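Local coordinates for calcium-regulated actin-bundling protein (Dictyostelium discoideum, PDB 4X3N) that binds and bundles actin filaments under calcium control and may help build and reorganise filopodia and pseudopodia during cell movement, at residues L241-Y255 and I276-Y290. Sequence-based numbering, arbitrary orientation.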
loop_
_atom_site.group_PDB
_atom_site.type_symbol
_atom_site.label_atom_id
_atom_site.label_comp_id
_atom_site.label_asym_id
_atom_site.label_seq_id
_atom_site.Cartn_x
_atom_site.Cartn_y
_atom_site.Cartn_z
ATOM N N LEU A 241 -21.980 19.830 22.266
ATOM C CA LEU A 241 -22.452 18.706 23.128
ATOM C C LEU A 241 -23.975 18.765 23.381
ATOM O O LEU A 241 -24.643 17.732 23.484
ATOM C CB LEU A 241 -21.749 18.717 24.494
ATOM C CG LEU A 241 -20.319 18.212 24.569
ATOM C CD1 LEU A 241 -19.666 18.548 25.919
ATOM C CD2 LEU A 241 -20.300 16.703 24.296
ATOM N N ILE A 242 -24.519 19.977 23.435
ATOM C CA ILE A 242 -25.948 20.164 23.663
ATOM C C ILE A 242 -26.656 19.802 22.385
ATOM O O ILE A 242 -27.656 19.092 22.409
ATOM C CB ILE A 242 -26.247 21.609 24.109
ATOM C CG1 ILE A 242 -25.593 21.845 25.463
ATOM C CG2 ILE A 242 -27.750 21.858 24.161
ATOM C CD1 ILE A 242 -25.738 23.264 25.976
ATOM N N SER A 243 -26.116 20.236 21.247
ATOM C CA SER A 243 -26.774 19.909 20.009
ATOM C C SER A 243 -26.818 18.435 19.846
ATOM O O SER A 243 -27.813 17.913 19.355
ATOM C CB SER A 243 -26.088 20.468 18.806
ATOM O OG SER A 243 -25.865 21.819 19.088
ATOM N N ALA A 244 -25.687 17.789 20.118
ATOM C CA ALA A 244 -25.618 16.307 19.917
ATOM C C ALA A 244 -26.684 15.649 20.737
ATOM O O ALA A 244 -27.375 14.728 20.283
ATOM C CB ALA A 244 -24.275 15.743 20.337
ATOM N N GLU A 245 -26.758 16.085 21.989
ATOM C CA GLU A 245 -27.663 15.476 22.943
ATOM C C GLU A 245 -29.100 15.601 22.532
ATOM O O GLU A 245 -29.892 14.650 22.649
ATOM C CB GLU A 245 -27.466 16.078 24.349
ATOM C CG GLU A 245 -28.456 15.473 25.338
ATOM C CD GLU A 245 -28.030 15.592 26.808
ATOM O OE1 GLU A 245 -26.978 16.139 27.142
ATOM O OE2 GLU A 245 -28.772 15.142 27.670
ATOM N N ALA A 246 -29.454 16.773 22.025
ATOM C CA ALA A 246 -30.804 17.001 21.528
ATOM C C ALA A 246 -31.064 16.148 20.322
ATOM O O ALA A 246 -32.156 15.616 20.119
ATOM C CB ALA A 246 -31.033 18.482 21.183
ATOM N N ALA A 247 -30.097 16.031 19.460
ATOM C CA ALA A 247 -30.350 15.268 18.278
ATOM C C ALA A 247 -30.464 13.763 18.662
ATOM O O ALA A 247 -31.309 13.030 18.136
ATOM C CB ALA A 247 -29.225 15.468 17.295
ATOM N N VAL A 248 -29.590 13.308 19.537
ATOM C CA VAL A 248 -29.637 11.868 19.990
ATOM C C VAL A 248 -31.001 11.542 20.610
ATOM O O VAL A 248 -31.656 10.563 20.208
ATOM C CB VAL A 248 -28.485 11.569 20.948
ATOM C CG1 VAL A 248 -28.696 10.279 21.707
ATOM C CG2 VAL A 248 -27.199 11.472 20.129
ATOM N N ARG A 249 -31.448 12.403 21.530
ATOM C CA ARG A 249 -32.808 12.317 22.104
ATOM C C ARG A 249 -33.915 12.209 21.064
ATOM O O ARG A 249 -34.727 11.287 21.130
ATOM C CB ARG A 249 -33.104 13.526 23.002
ATOM C CG ARG A 249 -32.464 13.388 24.378
ATOM C CD ARG A 249 -33.396 13.729 25.554
ATOM N NE ARG A 249 -33.342 15.159 25.906
ATOM C CZ ARG A 249 -32.320 15.777 26.523
ATOM N NH1 ARG A 249 -31.236 15.107 26.870
ATOM N NH2 ARG A 249 -32.379 17.086 26.788
ATOM N N THR A 250 -33.987 13.147 20.118
ATOM C CA THR A 250 -35.100 13.054 19.187
ATOM C C THR A 250 -35.009 11.800 18.362
ATOM O O THR A 250 -36.023 11.137 18.143
ATOM C CB THR A 250 -35.465 14.328 18.325
ATOM O OG1 THR A 250 -35.122 14.155 16.957
ATOM C CG2 THR A 250 -34.925 15.590 18.846
ATOM N N ALA A 251 -33.816 11.407 17.938
ATOM C CA ALA A 251 -33.646 10.091 17.285
ATOM C C ALA A 251 -34.056 8.923 18.181
ATOM O O ALA A 251 -34.710 8.002 17.738
ATOM C CB ALA A 251 -32.199 9.883 16.871
ATOM N N SER A 252 -33.677 8.960 19.437
ATOM C CA SER A 252 -33.948 7.830 20.339
ATOM C C SER A 252 -35.481 7.724 20.607
ATOM O O SER A 252 -36.094 6.669 20.445
ATOM C CB SER A 252 -33.148 8.033 21.631
ATOM O OG SER A 252 -31.725 8.183 21.350
ATOM N N LYS A 253 -36.109 8.845 20.960
ATOM C CA LYS A 253 -37.567 8.888 21.100
ATOM C C LYS A 253 -38.267 8.325 19.897
ATOM O O LYS A 253 -39.262 7.632 20.032
ATOM C CB LYS A 253 -38.095 10.316 21.349
ATOM C CG LYS A 253 -38.699 10.591 22.734
ATOM C CD LYS A 253 -37.850 10.072 23.909
ATOM C CE LYS A 253 -37.612 11.110 25.010
ATOM N NZ LYS A 253 -36.375 11.936 24.784
ATOM N N LYS A 254 -37.795 8.657 18.710
ATOM C CA LYS A 254 -38.485 8.207 17.537
ATOM C C LYS A 254 -38.273 6.751 17.254
ATOM O O LYS A 254 -39.176 6.143 16.751
ATOM C CB LYS A 254 -38.135 9.015 16.307
ATOM C CG LYS A 254 -38.947 8.587 15.117
ATOM C CD LYS A 254 -39.197 9.744 14.176
ATOM C CE LYS A 254 -39.720 9.225 12.843
ATOM N NZ LYS A 254 -40.173 10.372 12.027
ATOM N N TYR A 255 -37.102 6.180 17.548
ATOM C CA TYR A 255 -36.787 4.801 17.095
ATOM C C TYR A 255 -36.346 3.810 18.157
ATOM O O TYR A 255 -36.098 2.678 17.834
ATOM C CB TYR A 255 -35.661 4.842 16.077
ATOM C CG TYR A 255 -36.038 5.498 14.824
ATOM C CD1 TYR A 255 -36.869 4.867 13.928
ATOM C CD2 TYR A 255 -35.536 6.749 14.505
ATOM C CE1 TYR A 255 -37.198 5.461 12.744
ATOM C CE2 TYR A 255 -35.873 7.352 13.337
ATOM C CZ TYR A 255 -36.703 6.711 12.458
ATOM O OH TYR A 255 -37.051 7.351 11.285
ATOM N N ILE A 276 -29.040 3.407 18.059
ATOM C CA ILE A 276 -29.540 4.164 19.194
ATOM C C ILE A 276 -28.646 3.910 20.353
ATOM O O ILE A 276 -28.158 4.840 20.960
ATOM C CB ILE A 276 -31.045 3.890 19.498
ATOM C CG1 ILE A 276 -31.959 4.320 18.349
ATOM C CG2 ILE A 276 -31.441 4.551 20.803
ATOM C CD1 ILE A 276 -31.784 5.758 17.895
ATOM N N TRP A 277 -28.326 2.647 20.635
ATOM C CA TRP A 277 -27.429 2.350 21.744
ATOM C C TRP A 277 -26.038 3.036 21.550
ATOM O O TRP A 277 -25.452 3.584 22.485
ATOM C CB TRP A 277 -27.259 0.813 21.885
ATOM C CG TRP A 277 -26.334 0.405 23.044
ATOM C CD1 TRP A 277 -26.716 0.041 24.329
ATOM C CD2 TRP A 277 -24.906 0.327 23.029
ATOM N NE1 TRP A 277 -25.611 -0.259 25.085
ATOM C CE2 TRP A 277 -24.490 -0.070 24.326
ATOM C CE3 TRP A 277 -23.932 0.582 22.059
ATOM C CZ2 TRP A 277 -23.140 -0.214 24.666
ATOM C CZ3 TRP A 277 -22.596 0.423 22.390
ATOM C CH2 TRP A 277 -22.212 0.028 23.691
ATOM N N TRP A 278 -25.494 2.983 20.329
ATOM C CA TRP A 278 -24.107 3.468 20.112
ATOM C C TRP A 278 -24.040 4.959 20.330
ATOM O O TRP A 278 -23.163 5.483 20.993
ATOM C CB TRP A 278 -23.671 3.154 18.672
ATOM C CG TRP A 278 -22.231 3.416 18.414
ATOM C CD1 TRP A 278 -21.656 4.625 18.025
ATOM C CD2 TRP A 278 -21.156 2.482 18.497
ATOM N NE1 TRP A 278 -20.344 4.463 17.832
ATOM C CE2 TRP A 278 -19.992 3.164 18.124
ATOM C CE3 TRP A 278 -21.064 1.120 18.817
ATOM C CZ2 TRP A 278 -18.734 2.541 18.111
ATOM C CZ3 TRP A 278 -19.810 0.499 18.786
ATOM C CH2 TRP A 278 -18.683 1.193 18.417
ATOM N N MET A 279 -25.002 5.647 19.753
ATOM C CA MET A 279 -24.999 7.104 19.867
ATOM C C MET A 279 -25.158 7.565 21.287
ATOM O O MET A 279 -24.499 8.480 21.719
ATOM C CB MET A 279 -26.103 7.687 18.984
ATOM C CG MET A 279 -25.728 7.636 17.520
ATOM S SD MET A 279 -26.852 8.580 16.473
ATOM C CE MET A 279 -28.488 8.016 17.073
ATOM N N ASN A 280 -26.009 6.901 22.050
ATOM C CA ASN A 280 -26.132 7.211 23.504
ATOM C C ASN A 280 -24.895 6.896 24.247
ATOM O O ASN A 280 -24.420 7.681 25.027
ATOM C CB ASN A 280 -27.362 6.524 24.108
ATOM C CG ASN A 280 -28.672 7.288 23.798
ATOM O OD1 ASN A 280 -29.007 8.220 24.484
ATOM N ND2 ASN A 280 -29.371 6.909 22.753
ATOM N N ARG A 281 -24.336 5.720 24.024
ATOM C CA ARG A 281 -23.037 5.434 24.615
ATOM C C ARG A 281 -21.951 6.463 24.347
ATOM O O ARG A 281 -21.144 6.829 25.224
ATOM C CB ARG A 281 -22.549 4.079 24.091
ATOM C CG ARG A 281 -21.315 3.565 24.781
ATOM C CD ARG A 281 -21.622 3.257 26.242
ATOM N NE ARG A 281 -20.441 2.732 26.902
ATOM C CZ ARG A 281 -19.399 3.470 27.304
ATOM N NH1 ARG A 281 -19.385 4.782 27.124
ATOM N NH2 ARG A 281 -18.338 2.874 27.885
ATOM N N ASP A 282 -21.907 6.906 23.108
ATOM C CA ASP A 282 -20.845 7.795 22.654
ATOM C C ASP A 282 -21.040 9.195 23.249
ATOM O O ASP A 282 -20.109 9.811 23.783
ATOM C CB ASP A 282 -20.901 7.786 21.150
ATOM C CG ASP A 282 -19.687 8.375 20.532
ATOM O OD1 ASP A 282 -18.601 7.872 20.866
ATOM O OD2 ASP A 282 -19.823 9.286 19.690
ATOM N N LEU A 283 -22.282 9.667 23.205
ATOM C CA LEU A 283 -22.677 10.895 23.903
ATOM C C LEU A 283 -22.298 10.836 25.343
ATOM O O LEU A 283 -21.713 11.762 25.862
ATOM C CB LEU A 283 -24.163 11.098 23.845
ATOM C CG LEU A 283 -24.724 12.338 24.530
ATOM C CD1 LEU A 283 -24.299 13.619 23.777
ATOM C CD2 LEU A 283 -26.259 12.196 24.607
ATOM N N GLU A 284 -22.639 9.732 25.992
ATOM C CA GLU A 284 -22.272 9.546 27.403
ATOM C C GLU A 284 -20.758 9.740 27.630
ATOM O O GLU A 284 -20.344 10.510 28.495
ATOM C CB GLU A 284 -22.766 8.140 27.812
ATOM C CG GLU A 284 -22.355 7.617 29.181
ATOM C CD GLU A 284 -22.663 6.095 29.363
ATOM O OE1 GLU A 284 -21.957 5.436 30.144
ATOM O OE2 GLU A 284 -23.593 5.532 28.733
ATOM N N GLU A 285 -19.942 9.045 26.840
ATOM C CA GLU A 285 -18.477 9.135 26.893
ATOM C C GLU A 285 -18.019 10.579 26.696
ATOM O O GLU A 285 -17.251 11.156 27.483
ATOM C CB GLU A 285 -17.868 8.244 25.785
ATOM C CG GLU A 285 -16.383 7.913 25.932
ATOM C CD GLU A 285 -16.103 7.140 27.186
ATOM O OE1 GLU A 285 -17.043 6.486 27.674
ATOM O OE2 GLU A 285 -14.962 7.203 27.700
ATOM N N LYS A 286 -18.566 11.199 25.674
ATOM C CA LYS A 286 -18.192 12.566 25.402
ATOM C C LYS A 286 -18.495 13.464 26.564
ATOM O O LYS A 286 -17.653 14.319 26.897
ATOM C CB LYS A 286 -18.834 13.056 24.093
ATOM C CG LYS A 286 -18.109 12.529 22.847
ATOM C CD LYS A 286 -19.055 12.358 21.683
ATOM C CE LYS A 286 -18.319 12.497 20.327
ATOM N NZ LYS A 286 -17.379 11.392 19.976
ATOM N N LYS A 287 -19.685 13.332 27.164
ATOM C CA LYS A 287 -20.119 14.297 28.227
ATOM C C LYS A 287 -19.255 14.139 29.434
ATOM O O LYS A 287 -18.834 15.098 30.068
ATOM C CB LYS A 287 -21.581 14.080 28.626
ATOM C CG LYS A 287 -22.525 14.671 27.628
ATOM C CD LYS A 287 -23.977 14.277 27.858
ATOM C CE LYS A 287 -24.603 14.995 29.043
ATOM N NZ LYS A 287 -25.997 14.469 29.237
ATOM N N LYS A 288 -18.971 12.889 29.734
ATOM C CA LYS A 288 -18.106 12.542 30.856
ATOM C C LYS A 288 -16.774 13.279 30.714
ATOM O O LYS A 288 -16.313 13.905 31.667
ATOM C CB LYS A 288 -18.025 11.024 30.895
ATOM C CG LYS A 288 -16.821 10.274 31.422
ATOM C CD LYS A 288 -17.358 8.893 31.838
ATOM C CE LYS A 288 -16.484 7.733 31.405
ATOM N NZ LYS A 288 -15.470 7.485 32.465
ATOM N N ARG A 289 -16.217 13.295 29.508
ATOM C CA ARG A 289 -14.844 13.761 29.278
ATOM C C ARG A 289 -14.777 15.276 29.029
ATOM O O ARG A 289 -13.858 15.916 29.448
ATOM C CB ARG A 289 -14.238 12.890 28.158
ATOM C CG ARG A 289 -12.924 13.342 27.539
ATOM C CD ARG A 289 -11.714 12.620 28.110
ATOM N NE ARG A 289 -10.449 13.062 27.482
ATOM C CZ ARG A 289 -9.795 14.211 27.731
ATOM N NH1 ARG A 289 -10.260 15.097 28.619
ATOM N NH2 ARG A 289 -8.644 14.478 27.088
ATOM N N TYR A 290 -15.760 15.848 28.360
ATOM C CA TYR A 290 -15.699 17.252 27.953
ATOM C C TYR A 290 -16.851 18.127 28.428
ATOM O O TYR A 290 -16.830 19.341 28.172
ATOM C CB TYR A 290 -15.604 17.305 26.426
ATOM C CG TYR A 290 -14.269 16.833 25.915
ATOM C CD1 TYR A 290 -13.132 17.596 26.097
ATOM C CD2 TYR A 290 -14.133 15.648 25.246
ATOM C CE1 TYR A 290 -11.918 17.187 25.641
ATOM C CE2 TYR A 290 -12.909 15.212 24.795
ATOM C CZ TYR A 290 -11.802 15.995 24.968
ATOM O OH TYR A 290 -10.556 15.620 24.511
#
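Two antiparallel helices, 241-255 and 276-290, pack side by side in the helical C-terminal part of the protein, their axes 10.1 Å apart at closest approach and their directions 156° apart. At the middle of the seam Leu283 is a knob in a hole formed by Leu241, Ala244, Glu245 and Val248, its CD1 4.0 Å from Ala244 CB. Val248 divides its methyls, CG2 against Met279 CB and CG1 against the amide of Asn280. Met279 bends at its thioether, bringing CE within 4.2 Å of Ala251 CB; helix 181-211 packs against the same methionine through Ala186 and Leu190. Toward the C-terminus of 276-290, Leu241 CD2 rests on Lys286 CB, 3.9 Å away. Along one flank Lys287, kinked at chi3 (74°), brings NZ to Glu245 OE1 at 2.9 Å from above the carboxylate plane in a salt bridge, while Arg249 NH1 bridges to Glu245 OE2, so the two cations share one carboxylate. Toward the C-terminal end of 241-255, Asn280 ND2 gives one hydrogen to its own helix at Ile276 O and the other to Ser252 OG, 3.0 Å away at 160°; both acceptors lie close to the amide plane, and Ser252 OG in turn donates to Val248 O at 2.6 Å.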